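Local atomic coordinates of tail fiber protein (Pseudomonas aeruginosa, PDB entry 6CL6), a protein that forms the trimeric receptor-binding fibre of an R2-type pyocin, a contractile injection system, and probably attaches the particle to the surface of target bacteria. Residues R208-G212 against G213-P217; I314-P317 against I318-T322; S47-P50 against N51-T54; N229-P232 against G233-A236; W149-F153 against T154-A158. All coordinates share one frame; numbering follows the deposited sequence. Where two conformers were deposited one is given.

Contact 1 of 5, residues R208-G212 against G213-P217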
loop_
_atom_site.group_PDB
_atom_site.type_symbol
_atom_site.label_atom_id
_atom_site.label_comp_id
_atom_site.label_asym_id
_atom_site.label_seq_id
_atom_site.Cartn_x
_atom_site.Cartn_y
_atom_site.Cartn_z
ATOM N N ARG A 208 -8.596 16.876 -13.047
ATOM C CA ARG A 208 -8.949 16.946 -11.636
ATOM C C ARG A 208 -7.690 16.853 -10.783
ATOM O O ARG A 208 -6.964 15.848 -10.834
ATOM C CB ARG A 208 -9.918 15.812 -11.274
ATOM C CG ARG A 208 -10.386 15.888 -9.836
ATOM C CD ARG A 208 -11.244 14.691 -9.500
ATOM N NE ARG A 208 -11.749 14.797 -8.144
ATOM C CZ ARG A 208 -11.008 14.583 -7.055
ATOM N NH1 ARG A 208 -9.738 14.277 -7.176
ATOM N NH2 ARG A 208 -11.539 14.693 -5.844
ATOM N N MET A 209 -7.444 17.885 -9.997
ATOM C CA MET A 209 -6.313 17.865 -9.064
ATOM C C MET A 209 -6.460 16.744 -8.034
ATOM O O MET A 209 -7.544 16.509 -7.518
ATOM C CB MET A 209 -6.210 19.215 -8.353
ATOM C CG MET A 209 -5.064 19.338 -7.376
ATOM S SD MET A 209 -5.212 20.786 -6.283
ATOM C CE MET A 209 -5.165 22.160 -7.376
ATOM N N TRP A 210 -5.359 16.045 -7.757
ATOM C CA TRP A 210 -5.262 15.153 -6.607
ATOM C C TRP A 210 -4.848 15.996 -5.397
ATOM O O TRP A 210 -3.875 16.753 -5.477
ATOM C CB TRP A 210 -4.221 14.052 -6.812
ATOM C CG TRP A 210 -4.592 12.973 -7.763
ATOM C CD1 TRP A 210 -3.881 12.579 -8.865
ATOM C CD2 TRP A 210 -5.729 12.140 -7.698
ATOM N NE1 TRP A 210 -4.531 11.544 -9.496
ATOM C CE2 TRP A 210 -5.670 11.252 -8.793
ATOM C CE3 TRP A 210 -6.815 12.035 -6.804
ATOM C CZ2 TRP A 210 -6.674 10.311 -9.049
ATOM C CZ3 TRP A 210 -7.788 11.082 -7.049
ATOM C CH2 TRP A 210 -7.708 10.233 -8.154
ATOM N N HIS A 211 -5.558 15.849 -4.282
ATOM C CA HIS A 211 -5.213 16.590 -3.087
ATOM C C HIS A 211 -5.298 15.701 -1.857
ATOM O O HIS A 211 -5.671 14.519 -1.914
ATOM C CB HIS A 211 -6.092 17.861 -2.963
ATOM C CG HIS A 211 -7.550 17.578 -2.868
ATOM N ND1 HIS A 211 -8.143 17.128 -1.714
ATOM C CD2 HIS A 211 -8.536 17.682 -3.782
ATOM C CE1 HIS A 211 -9.430 16.947 -1.924
ATOM N NE2 HIS A 211 -9.695 17.285 -3.172
ATOM N N GLY A 212 -4.900 16.280 -0.727
ATOM C CA GLY A 212 -4.778 15.547 0.521
ATOM C C GLY A 212 -6.081 15.019 1.069
ATOM O O GLY A 212 -6.071 14.074 1.869
ATOM N N GLY A 213 -7.211 15.603 0.668
ATOM C CA GLY A 213 -8.489 15.027 1.022
ATOM C C GLY A 213 -8.850 13.777 0.240
ATOM O O GLY A 213 -9.719 13.016 0.672
ATOM N N ASP A 214 -8.199 13.538 -0.893
ATOM C CA ASP A 214 -8.486 12.366 -1.691
ATOM C C ASP A 214 -7.816 11.121 -1.133
ATOM O O ASP A 214 -8.449 10.061 -1.034
ATOM C CB ASP A 214 -8.010 12.568 -3.131
ATOM C CG ASP A 214 -8.792 13.644 -3.844
ATOM O OD1 ASP A 214 -10.005 13.687 -3.618
ATOM O OD2 ASP A 214 -8.153 14.405 -4.621
ATOM N N PHE A 215 -6.513 11.207 -0.865
ATOM C CA PHE A 215 -5.736 10.072 -0.372
ATOM C C PHE A 215 -4.447 10.598 0.235
ATOM O O PHE A 215 -4.020 11.724 -0.037
ATOM C CB PHE A 215 -5.390 9.056 -1.467
ATOM C CG PHE A 215 -4.457 9.591 -2.507
ATOM C CD1 PHE A 215 -4.946 10.303 -3.592
ATOM C CD2 PHE A 215 -3.083 9.395 -2.399
ATOM C CE1 PHE A 215 -4.060 10.804 -4.563
ATOM C CE2 PHE A 215 -2.211 9.905 -3.341
ATOM C CZ PHE A 215 -2.701 10.622 -4.426
ATOM N N ASN A 216 -3.826 9.746 1.038
ATOM C CA ASN A 216 -2.525 9.990 1.653
ATOM C C ASN A 216 -1.588 8.922 1.109
ATOM O O ASN A 216 -1.864 7.728 1.278
ATOM C CB ASN A 216 -2.639 9.918 3.187
ATOM C CG ASN A 216 -1.319 10.215 3.894
ATOM O OD1 ASN A 216 -0.252 10.239 3.277
ATOM N ND2 ASN A 216 -1.392 10.422 5.201
ATOM N N PRO A 217 -0.511 9.273 0.411
ATOM C CA PRO A 217 0.365 8.214 -0.133
ATOM C C PRO A 217 0.926 7.300 0.942
ATOM O O PRO A 217 1.318 6.176 0.625
ATOM C CB PRO A 217 1.463 8.991 -0.867
ATOM C CG PRO A 217 1.415 10.380 -0.304
ATOM C CD PRO A 217 -0.010 10.623 0.096
#
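Asp214 folds its carboxylate back over a beta-turn spanning His211 to Asp214, just past strand 202-208, and is held there by Arg208. The turn is closed by Asp214 N donating to His211 O at 2.9 Å. Arg208, fully extended to NE, delivers its guanidinium end-on as a salt bridge: NH2 lies 2.9 Å from Asp214 OD1 and NH1 3.0 Å from Asp214 OD2, with the two flat groups 48° apart. Asp214 OD2 also accepts the backbone N-H of His211 at 3.0 Å, which arrives from the face of the carboxylate opposite to NH1. Arg208 NH2 also pairs with Glu191, so the guanidinium probably faces two carboxylates. His211 is used at both nitrogens: NE2 bonds the backbone oxygen of Glu191, whereas ND1 accepts from Gly213 N, consistent with a proton on NE2. The Trp210 NE1 donor is met by Phe215 O of the third subunit, tying the turn into the trimer. Within the chain, the rim of Phe215 meets one face of the Trp210 benzo ring off-centre, an offset edge-to-face pair with Phe215 CE1 3.8 Å from Trp210 CE3.

Contact 2 of 5, residues I314-P317 against I318-T322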
loop_
_atom_site.group_PDB
_atom_site.type_symbol
_atom_site.label_atom_id
_atom_site.label_comp_id
_atom_site.label_asym_id
_atom_site.label_seq_id
_atom_site.Cartn_x
_atom_site.Cartn_y
_atom_site.Cartn_z
ATOM N N ILE A 314 31.965 -88.271 40.800
ATOM C CA ILE A 314 32.240 -87.337 39.720
ATOM C C ILE A 314 31.907 -85.933 40.201
ATOM O O ILE A 314 31.093 -85.731 41.107
ATOM C CB ILE A 314 31.466 -87.641 38.414
ATOM C CG1 ILE A 314 29.956 -87.612 38.660
ATOM C CG2 ILE A 314 31.912 -88.989 37.824
ATOM C CD1 ILE A 314 29.103 -87.540 37.364
ATOM N N THR A 315 32.547 -84.966 39.570
ATOM C CA THR A 315 32.254 -83.549 39.772
ATOM C C THR A 315 31.796 -82.966 38.450
ATOM O O THR A 315 32.473 -83.130 37.416
ATOM C CB THR A 315 33.483 -82.791 40.297
ATOM O OG1 THR A 315 33.889 -83.357 41.547
ATOM C CG2 THR A 315 33.150 -81.309 40.498
ATOM N N PHE A 316 30.638 -82.301 38.475
ATOM C CA PHE A 316 30.062 -81.768 37.258
ATOM C C PHE A 316 30.938 -80.648 36.706
ATOM O O PHE A 316 31.479 -79.851 37.477
ATOM C CB PHE A 316 28.663 -81.230 37.534
ATOM C CG PHE A 316 27.702 -82.265 38.039
ATOM C CD1 PHE A 316 27.601 -83.505 37.432
ATOM C CD2 PHE A 316 26.906 -82.001 39.134
ATOM C CE1 PHE A 316 26.704 -84.443 37.901
ATOM C CE2 PHE A 316 26.020 -82.938 39.605
ATOM C CZ PHE A 316 25.904 -84.155 38.988
ATOM N N PRO A 317 31.064 -80.543 35.376
ATOM C CA PRO A 317 31.839 -79.431 34.791
ATOM C C PRO A 317 31.483 -78.062 35.347
ATOM O O PRO A 317 32.394 -77.256 35.608
ATOM C CB PRO A 317 31.520 -79.552 33.295
ATOM C CG PRO A 317 31.296 -81.033 33.087
ATOM C CD PRO A 317 30.632 -81.525 34.348
ATOM N N ILE A 318 30.195 -77.761 35.513
ATOM C CA ILE A 318 29.768 -76.579 36.264
ATOM C C ILE A 318 28.750 -77.017 37.308
ATOM O O ILE A 318 28.059 -78.030 37.135
ATOM C CB ILE A 318 29.154 -75.501 35.346
ATOM C CG1 ILE A 318 27.947 -76.074 34.578
ATOM C CG2 ILE A 318 30.196 -74.963 34.387
ATOM C CD1 ILE A 318 27.212 -75.026 33.739
ATOM N N PRO A 319 28.613 -76.264 38.384
ATOM C CA PRO A 319 27.570 -76.584 39.362
ATOM C C PRO A 319 26.196 -76.341 38.779
ATOM O O PRO A 319 25.979 -75.380 38.025
ATOM C CB PRO A 319 27.851 -75.608 40.521
ATOM C CG PRO A 319 29.212 -75.081 40.277
ATOM C CD PRO A 319 29.415 -75.092 38.805
ATOM N N PHE A 320 25.268 -77.216 39.127
ATOM C CA PHE A 320 23.863 -76.943 38.857
ATOM C C PHE A 320 23.412 -75.810 39.780
ATOM O O PHE A 320 23.689 -75.852 40.985
ATOM C CB PHE A 320 23.005 -78.181 39.076
ATOM C CG PHE A 320 23.144 -79.218 37.999
ATOM C CD1 PHE A 320 22.567 -79.027 36.742
ATOM C CD2 PHE A 320 23.819 -80.419 38.252
ATOM C CE1 PHE A 320 22.679 -80.000 35.753
ATOM C CE2 PHE A 320 23.934 -81.391 37.254
ATOM C CZ PHE A 320 23.366 -81.188 36.021
ATOM N N PRO A 321 22.774 -74.760 39.253
ATOM C CA PRO A 321 22.373 -73.646 40.136
ATOM C C PRO A 321 21.462 -74.060 41.275
ATOM O O PRO A 321 21.587 -73.517 42.379
ATOM C CB PRO A 321 21.665 -72.686 39.163
ATOM C CG PRO A 321 22.342 -72.924 37.869
ATOM C CD PRO A 321 22.644 -74.406 37.827
ATOM N N THR A 322 20.567 -75.023 41.056
ATOM C CA THR A 322 19.609 -75.430 42.076
ATOM C C THR A 322 19.662 -76.924 42.369
ATOM O O THR A 322 19.807 -77.304 43.534
ATOM C CB THR A 322 18.195 -75.013 41.648
ATOM O OG1 THR A 322 18.154 -73.595 41.475
ATOM C CG2 THR A 322 17.178 -75.405 42.695
#
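Phe316 and Phe320, four residues apart, meet edge to face. The rim of Phe320 is directed at one face of Phe316, and the planes stand 75° apart with their centroids separated by 4.9 Å. Phe320 CE2 does most of the touching; it sits 3.5 Å from Phe316 CE2, above the ring but displaced from its middle toward the CD2-CE2 side, with Phe320 CD2 close behind. Seen from the other partner, Phe316 CE2 lies in the plane of the Phe320 ring. Both rings leave the backbone in the same way, with CG anti to the carbonyl carbon (chi1 -61° in Phe316 and -74° in Phe320), and it is the bend of the chain through Pro317, Ile318 and Pro319 that lets them converge. This bend belongs to the C-terminal, gp53-like domain, where it leads out of strand 310-315 of a three-stranded sheet toward strand 324-331 of a five-stranded one. Both rings pack on Gln300 and Ala369 of the larger sheet, while Phe316 also rests on Ala353 of the smaller. Ile318 O lies 3.3 Å from Phe316 CB, and this carbonyl accepts a hydrogen bond from Gln300 NE2. The Ile318 side chain sets off away from residues 314-317; its CG2 branch is 3.4 Å from the backbone O of Pro317, and the side chain packs on Trp289.

Contact 3 of 5, residues S47-P50 against N51-T54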
loop_
_atom_site.group_PDB
_atom_site.type_symbol
_atom_site.label_atom_id
_atom_site.label_comp_id
_atom_site.label_asym_id
_atom_site.label_seq_id
_atom_site.Cartn_x
_atom_site.Cartn_y
_atom_site.Cartn_z
ATOM N N SER A 47 -23.234 61.844 -37.219
ATOM C CA SER A 47 -22.286 60.964 -37.892
ATOM C C SER A 47 -20.929 61.637 -38.095
ATOM O O SER A 47 -20.113 61.158 -38.882
ATOM C CB SER A 47 -22.846 60.497 -39.239
ATOM O OG SER A 47 -22.955 61.575 -40.137
ATOM N N SER A 48 -20.680 62.739 -37.407
ATOM C CA SER A 48 -19.409 63.453 -37.533
ATOM C C SER A 48 -18.206 62.614 -37.121
ATOM O O SER A 48 -18.278 61.800 -36.202
ATOM C CB SER A 48 -19.463 64.741 -36.698
ATOM O OG SER A 48 -20.451 65.636 -37.218
ATOM N N ASP A 49 -17.092 62.847 -37.797
ATOM C CA ASP A 49 -15.823 62.142 -37.501
ATOM C C ASP A 49 -15.203 62.727 -36.226
ATOM O O ASP A 49 -14.800 63.893 -36.212
ATOM C CB ASP A 49 -14.862 62.264 -38.677
ATOM C CG ASP A 49 -13.570 61.477 -38.486
ATOM O OD1 ASP A 49 -13.350 60.904 -37.391
ATOM O OD2 ASP A 49 -12.746 61.435 -39.422
ATOM N N PRO A 50 -15.054 61.954 -35.164
ATOM C CA PRO A 50 -14.389 62.516 -33.972
ATOM C C PRO A 50 -12.925 62.836 -34.196
ATOM O O PRO A 50 -12.363 63.640 -33.444
ATOM C CB PRO A 50 -14.593 61.414 -32.908
ATOM C CG PRO A 50 -14.768 60.148 -33.682
ATOM C CD PRO A 50 -15.457 60.537 -34.975
ATOM N N ASN A 51 -12.294 62.275 -35.233
ATOM C CA ASN A 51 -10.900 62.608 -35.511
ATOM C C ASN A 51 -10.733 64.084 -35.870
ATOM O O ASN A 51 -9.666 64.674 -35.626
ATOM C CB ASN A 51 -10.354 61.755 -36.664
ATOM C CG ASN A 51 -9.985 60.352 -36.251
ATOM O OD1 ASN A 51 -10.508 59.786 -35.271
ATOM N ND2 ASN A 51 -9.049 59.765 -36.999
ATOM N N THR A 52 -11.766 64.693 -36.441
ATOM C CA THR A 52 -11.700 66.082 -36.857
ATOM C C THR A 52 -12.518 66.984 -35.944
ATOM O O THR A 52 -12.912 68.104 -36.337
ATOM C CB THR A 52 -12.128 66.231 -38.336
ATOM O OG1 THR A 52 -13.453 65.736 -38.536
ATOM C CG2 THR A 52 -11.185 65.472 -39.203
ATOM N N ALA A 53 -12.725 66.550 -34.702
ATOM C CA ALA A 53 -13.506 67.326 -33.749
ATOM C C ALA A 53 -12.892 68.702 -33.479
ATOM O O ALA A 53 -11.681 68.850 -33.318
ATOM C CB ALA A 53 -13.615 66.551 -32.433
ATOM N N THR A 54 -13.773 69.724 -33.406
ATOM C CA THR A 54 -13.367 71.059 -33.024
ATOM C C THR A 54 -14.285 71.665 -31.980
ATOM O O THR A 54 -14.118 72.835 -31.650
ATOM C CB THR A 54 -13.323 72.020 -34.243
ATOM O OG1 THR A 54 -14.668 72.171 -34.728
ATOM C CG2 THR A 54 -12.440 71.510 -35.318
HETATM O O HOH W 1 -15.849 66.018 -37.278
#
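Asp49 OD1 accepts the backbone N-H of Asn51 in a short bond of 2.8 Å, with the donor lying well above the carboxylate plane. The torsion chi1 of -176° turns the carboxylate forward along the chain, over the peptide that follows Pro50. OD1 has a second donor in Asn64 ND2, which helps to fix the rotation of the group. The backbone oxygen of Asp49 is engaged as well: Thr52 N donates to it at 3.1 Å, and a water donates to it at 2.6 Å while also hydrogen-bonding Thr52 OG1 at 2.7 Å. The bond from Asn51 N to Asp49 OD1 makes an Asx turn, and that from Thr52 N to Asp49 O a beta-turn over the same residues, with Pro50 in the position where no backbone N-H is needed. A second, overlapping turn follows, Ala53 N reaching Pro50 O at 3.2 Å. The loop precedes strand 57-60 and is tied to its surroundings through Asn51: Asn51 OD1 accepts from Arg102 NH2, and Asn51 O from Arg112 NH1 and Trp114 NE1. Asn51 CB lies 3.2 Å from Asp49 OD1, the two side chains crossing at a slant; Ala53 CB approaches Pro50 O to 3.3 Å. Farther in, Pro50 is buried on His62 and Ile74, and Ala53 on Ser76.

Contact 4 of 5, residues N229-P232 against G233-A236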
loop_
_atom_site.group_PDB
_atom_site.type_symbol
_atom_site.label_atom_id
_atom_site.label_comp_id
_atom_site.label_asym_id
_atom_site.label_seq_id
_atom_site.Cartn_x
_atom_site.Cartn_y
_atom_site.Cartn_z
ATOM N N ASN A 229 9.807 -10.965 4.796
ATOM C CA ASN A 229 9.820 -10.671 6.228
ATOM C C ASN A 229 8.841 -9.557 6.614
ATOM O O ASN A 229 8.358 -9.520 7.754
ATOM C CB ASN A 229 11.233 -10.287 6.670
ATOM C CG ASN A 229 12.142 -11.480 6.800
ATOM O OD1 ASN A 229 11.683 -12.590 7.091
ATOM N ND2 ASN A 229 13.430 -11.273 6.562
ATOM N N ALA A 230 8.497 -8.674 5.686
ATOM C CA ALA A 230 7.573 -7.593 6.019
ATOM C C ALA A 230 6.114 -8.010 5.893
ATOM O O ALA A 230 5.241 -7.340 6.443
ATOM C CB ALA A 230 7.851 -6.381 5.133
ATOM N N LEU A 231 5.838 -9.100 5.210
ATOM C CA LEU A 231 4.462 -9.553 4.993
ATOM C C LEU A 231 3.834 -10.027 6.286
ATOM O O LEU A 231 4.280 -11.041 6.838
ATOM C CB LEU A 231 4.452 -10.669 3.954
ATOM C CG LEU A 231 3.072 -11.201 3.567
ATOM C CD1 LEU A 231 2.276 -10.109 2.837
ATOM C CD2 LEU A 231 3.162 -12.445 2.725
ATOM N N PRO A 232 2.808 -9.359 6.801
ATOM C CA PRO A 232 2.172 -9.838 8.031
ATOM C C PRO A 232 1.270 -11.031 7.762
ATOM O O PRO A 232 0.890 -11.322 6.623
ATOM C CB PRO A 232 1.348 -8.641 8.507
ATOM C CG PRO A 232 1.039 -7.893 7.268
ATOM C CD PRO A 232 2.228 -8.083 6.342
ATOM N N GLY A 233 0.940 -11.728 8.848
ATOM C CA GLY A 233 -0.009 -12.816 8.809
ATOM C C GLY A 233 0.544 -14.147 8.379
ATOM O O GLY A 233 -0.233 -15.084 8.191
ATOM N N LYS A 234 1.850 -14.265 8.194
ATOM C CA LYS A 234 2.397 -15.518 7.705
ATOM C C LYS A 234 2.244 -16.600 8.771
ATOM O O LYS A 234 2.446 -16.336 9.961
ATOM C CB LYS A 234 3.864 -15.354 7.322
ATOM C CG LYS A 234 4.098 -14.322 6.232
ATOM C CD LYS A 234 5.507 -14.411 5.641
ATOM C CE LYS A 234 6.585 -14.124 6.683
ATOM N NZ LYS A 234 6.484 -12.770 7.304
ATOM N N PRO A 235 1.869 -17.814 8.385
ATOM C CA PRO A 235 1.750 -18.895 9.378
ATOM C C PRO A 235 3.097 -19.290 9.942
ATOM O O PRO A 235 4.149 -19.105 9.319
ATOM C CB PRO A 235 1.132 -20.049 8.586
ATOM C CG PRO A 235 1.567 -19.810 7.187
ATOM C CD PRO A 235 1.591 -18.285 7.020
ATOM N N ALA A 236 3.049 -19.874 11.145
ATOM C CA ALA A 236 4.264 -20.375 11.773
ATOM C C ALA A 236 4.786 -21.609 11.052
ATOM O O ALA A 236 6.003 -21.797 10.938
ATOM C CB ALA A 236 3.996 -20.694 13.249
HETATM O O HOH W 2 9.344 -13.273 8.612
HETATM O O HOH W 3 4.186 -12.698 9.170
#
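Lys234 curls back on the residues before it and donates from NZ to Leu231 O, across an open turn resembling type II with Pro232 and Gly233 at its corner. Glycine has the positive phi (83°) that the third position of such a turn takes. The turn lies in the long, irregular linker between strands 202-208 and 245-246 and is largely exposed, although its Leu231 is buried between subunits.

Of the direct polar bonds, the one from Lys234 NZ to Leu231 O is short, 2.8 Å, with the ammonium in the carbonyl plane. The side chain is extended at chi2 and then bent at both chi3 and chi4, -63° and -60°, which swings NZ round to the carbonyl. NZ also donates to Trp228 O, and Lys234 makes a cation-pi contact with the Trp228 ring of its own chain, so the ammonium is probably stabilised by two carbonyls and an aromatic ring.

Two waters extend the polar contacts. One molecule donates to Leu231 O at 2.9 Å and accepts from Lys234 N at 3.0 Å, standing in for the direct backbone bond that would close a tighter turn. Another donates to Asn229 OD1 and accepts from Lys234 NZ at 3.2 Å.

Apolar packing within the turn is slight, but Leu231 packs against Leu231 of the second subunit and Phe226 of the third. Its CD2 branch comes 4.1 Å from Lys234 CG.

Contact 5 of 5, residues W149-F153 against T154-A158. With EDO (1,2-ethanediol), chain K.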
loop_
_atom_site.group_PDB
_atom_site.type_symbol
_atom_site.label_atom_id
_atom_site.label_comp_id
_atom_site.label_asym_id
_atom_site.label_seq_id
_atom_site.Cartn_x
_atom_site.Cartn_y
_atom_site.Cartn_z
ATOM N N TRP A 149 -17.233 33.690 -12.439
ATOM C CA TRP A 149 -18.642 33.498 -12.167
ATOM C C TRP A 149 -18.815 32.512 -11.017
ATOM O O TRP A 149 -18.004 31.597 -10.830
ATOM C CB TRP A 149 -19.390 32.983 -13.408
ATOM C CG TRP A 149 -19.597 33.965 -14.464
ATOM C CD1 TRP A 149 -20.718 34.696 -14.693
ATOM C CD2 TRP A 149 -18.663 34.336 -15.487
ATOM N NE1 TRP A 149 -20.531 35.501 -15.784
ATOM C CE2 TRP A 149 -19.270 35.311 -16.274
ATOM C CE3 TRP A 149 -17.376 33.934 -15.810
ATOM C CZ2 TRP A 149 -18.620 35.902 -17.376
ATOM C CZ3 TRP A 149 -16.727 34.519 -16.877
ATOM C CH2 TRP A 149 -17.349 35.505 -17.643
ATOM N N SER A 150 -19.909 32.682 -10.285
ATOM C CA SER A 150 -20.201 31.877 -9.119
ATOM C C SER A 150 -21.440 31.036 -9.339
ATOM O O SER A 150 -22.490 31.556 -9.714
ATOM C CB SER A 150 -20.428 32.762 -7.879
ATOM O OG SER A 150 -20.628 31.996 -6.729
ATOM N N GLN A 151 -21.325 29.741 -9.073
ATOM C CA GLN A 151 -22.476 28.853 -9.017
ATOM C C GLN A 151 -22.735 28.586 -7.544
ATOM O O GLN A 151 -21.962 27.874 -6.881
ATOM C CB GLN A 151 -22.244 27.551 -9.786
ATOM C CG GLN A 151 -23.382 26.538 -9.652
ATOM C CD GLN A 151 -24.738 27.119 -10.072
ATOM O OE1 GLN A 151 -25.537 27.544 -9.242
ATOM N NE2 GLN A 151 -24.982 27.156 -11.380
ATOM N N SER A 152 -23.797 29.173 -7.031
ATOM C CA SER A 152 -24.121 29.074 -5.615
ATOM C C SER A 152 -24.978 27.872 -5.281
ATOM O O SER A 152 -25.271 27.652 -4.106
ATOM C CB SER A 152 -24.786 30.371 -5.175
ATOM O OG SER A 152 -23.895 31.461 -5.391
ATOM N N PHE A 153 -25.378 27.074 -6.270
ATOM C CA PHE A 153 -26.327 25.996 -6.032
ATOM C C PHE A 153 -25.844 24.710 -6.682
ATOM O O PHE A 153 -25.727 24.633 -7.897
ATOM C CB PHE A 153 -27.718 26.367 -6.571
ATOM C CG PHE A 153 -28.351 27.522 -5.869
ATOM C CD1 PHE A 153 -28.108 28.812 -6.293
ATOM C CD2 PHE A 153 -29.191 27.308 -4.763
ATOM C CE1 PHE A 153 -28.686 29.894 -5.648
ATOM C CE2 PHE A 153 -29.761 28.376 -4.098
ATOM C CZ PHE A 153 -29.508 29.677 -4.543
ATOM N N THR A 154 -25.581 23.697 -5.867
ATOM C CA THR A 154 -25.218 22.399 -6.418
ATOM C C THR A 154 -26.279 21.879 -7.383
ATOM O O THR A 154 -25.944 21.301 -8.410
ATOM C CB THR A 154 -24.962 21.427 -5.269
ATOM O OG1 THR A 154 -23.687 21.751 -4.673
ATOM C CG2 THR A 154 -24.948 19.989 -5.738
ATOM N N ALA A 155 -27.572 22.095 -7.079
ATOM C CA ALA A 155 -28.623 21.625 -7.955
ATOM C C ALA A 155 -28.591 22.324 -9.313
ATOM O O ALA A 155 -29.092 21.771 -10.295
ATOM C CB ALA A 155 -30.004 21.818 -7.315
ATOM N N GLN A 156 -28.041 23.531 -9.387
ATOM C CA GLN A 156 -27.907 24.201 -10.674
ATOM C C GLN A 156 -26.661 23.734 -11.438
ATOM O O GLN A 156 -26.647 23.811 -12.674
ATOM C CB GLN A 156 -27.893 25.723 -10.476
ATOM C CG GLN A 156 -29.280 26.240 -9.985
ATOM C CD GLN A 156 -29.378 27.748 -9.857
ATOM O OE1 GLN A 156 -30.437 28.279 -9.933
ATOM N NE2 GLN A 156 -28.259 28.422 -9.639
ATOM N N ALA A 157 -25.627 23.250 -10.743
ATOM C CA ALA A 157 -24.605 22.490 -11.452
ATOM C C ALA A 157 -25.203 21.215 -12.037
ATOM O O ALA A 157 -24.909 20.834 -13.185
ATOM C CB ALA A 157 -23.434 22.183 -10.531
ATOM N N ALA A 158 -26.080 20.567 -11.284
ATOM C CA ALA A 158 -26.712 19.337 -11.749
ATOM C C ALA A 158 -27.551 19.551 -13.001
ATOM O O ALA A 158 -27.595 18.675 -13.873
ATOM C CB ALA A 158 -27.567 18.749 -10.629
HETATM C C1 EDO K . -24.505 24.737 -2.423
HETATM O O1 EDO K . -25.553 24.011 -3.092
HETATM C C2 EDO K . -24.858 24.844 -0.953
HETATM O O2 EDO K . -24.877 23.512 -0.397
#
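The side chain of Gln151, extended at chi1 but bent at chi2 (56°), turns its amide toward the start of helix 154-159, where Gln156 reaches back to meet it. Gln156, its CG beside the backbone N, runs extended from there, bringing NE2 to 2.9 Å from Gln151 OE1. This is a strand-to-helix junction: strand 147-151 ends, Phe153 takes the N-cap position, and the short helix begins at Thr154. The two amide planes are nearly perpendicular, 79° apart, yet the bond is in plane for both groups and uses a lone pair of OE1. The same oxygen accepts Phe153 N at 3.0 Å, also on a lone pair, so one buried side chain fastens both the residue before the helix and its first turn. Gln151 NE2 is in turn fixed by Pro135 O and Tyr163 OH. Phe153 O starts the helix bonding, taking Gln156 N at 3.0 Å from above the carbonyl plane and Ala157 N at 3.2 Å within it. The Phe153 ring runs beside Gln156, pointing the same way, with CD1 3.4 Å from Gln156 NE2. Thr154 OG1 bonds Ala168 N. At the helix N-terminus an ethanediol, probably from the crystallisation liquor, occupies the first N-H: Thr154 N donates to its O1 at 2.8 Å and almost straight, 174°.

Overall arrangement
The five local contacts are strung along an elongated chain, with contacts 2 and 3 about 167 Å apart between centres on opposite sides of its middle. Contacts 1 and 4 sit in the same linker after strand 202-208 and both touch the other two subunits; contact 5 touches the second. Contact 1 is partly buried, with a salt bridge and aromatic packing, whereas contact 4 lies at the surface and leans on a lysine and water. Contact 3, a turn built on an aspartate, and contact 5, a strand-to-helix junction with paired glutamines, are partly buried and tied to neighbouring parts of the chain by side-chain hydrogen bonds. Contact 2, inside the C-terminal domain, depends on ring packing instead.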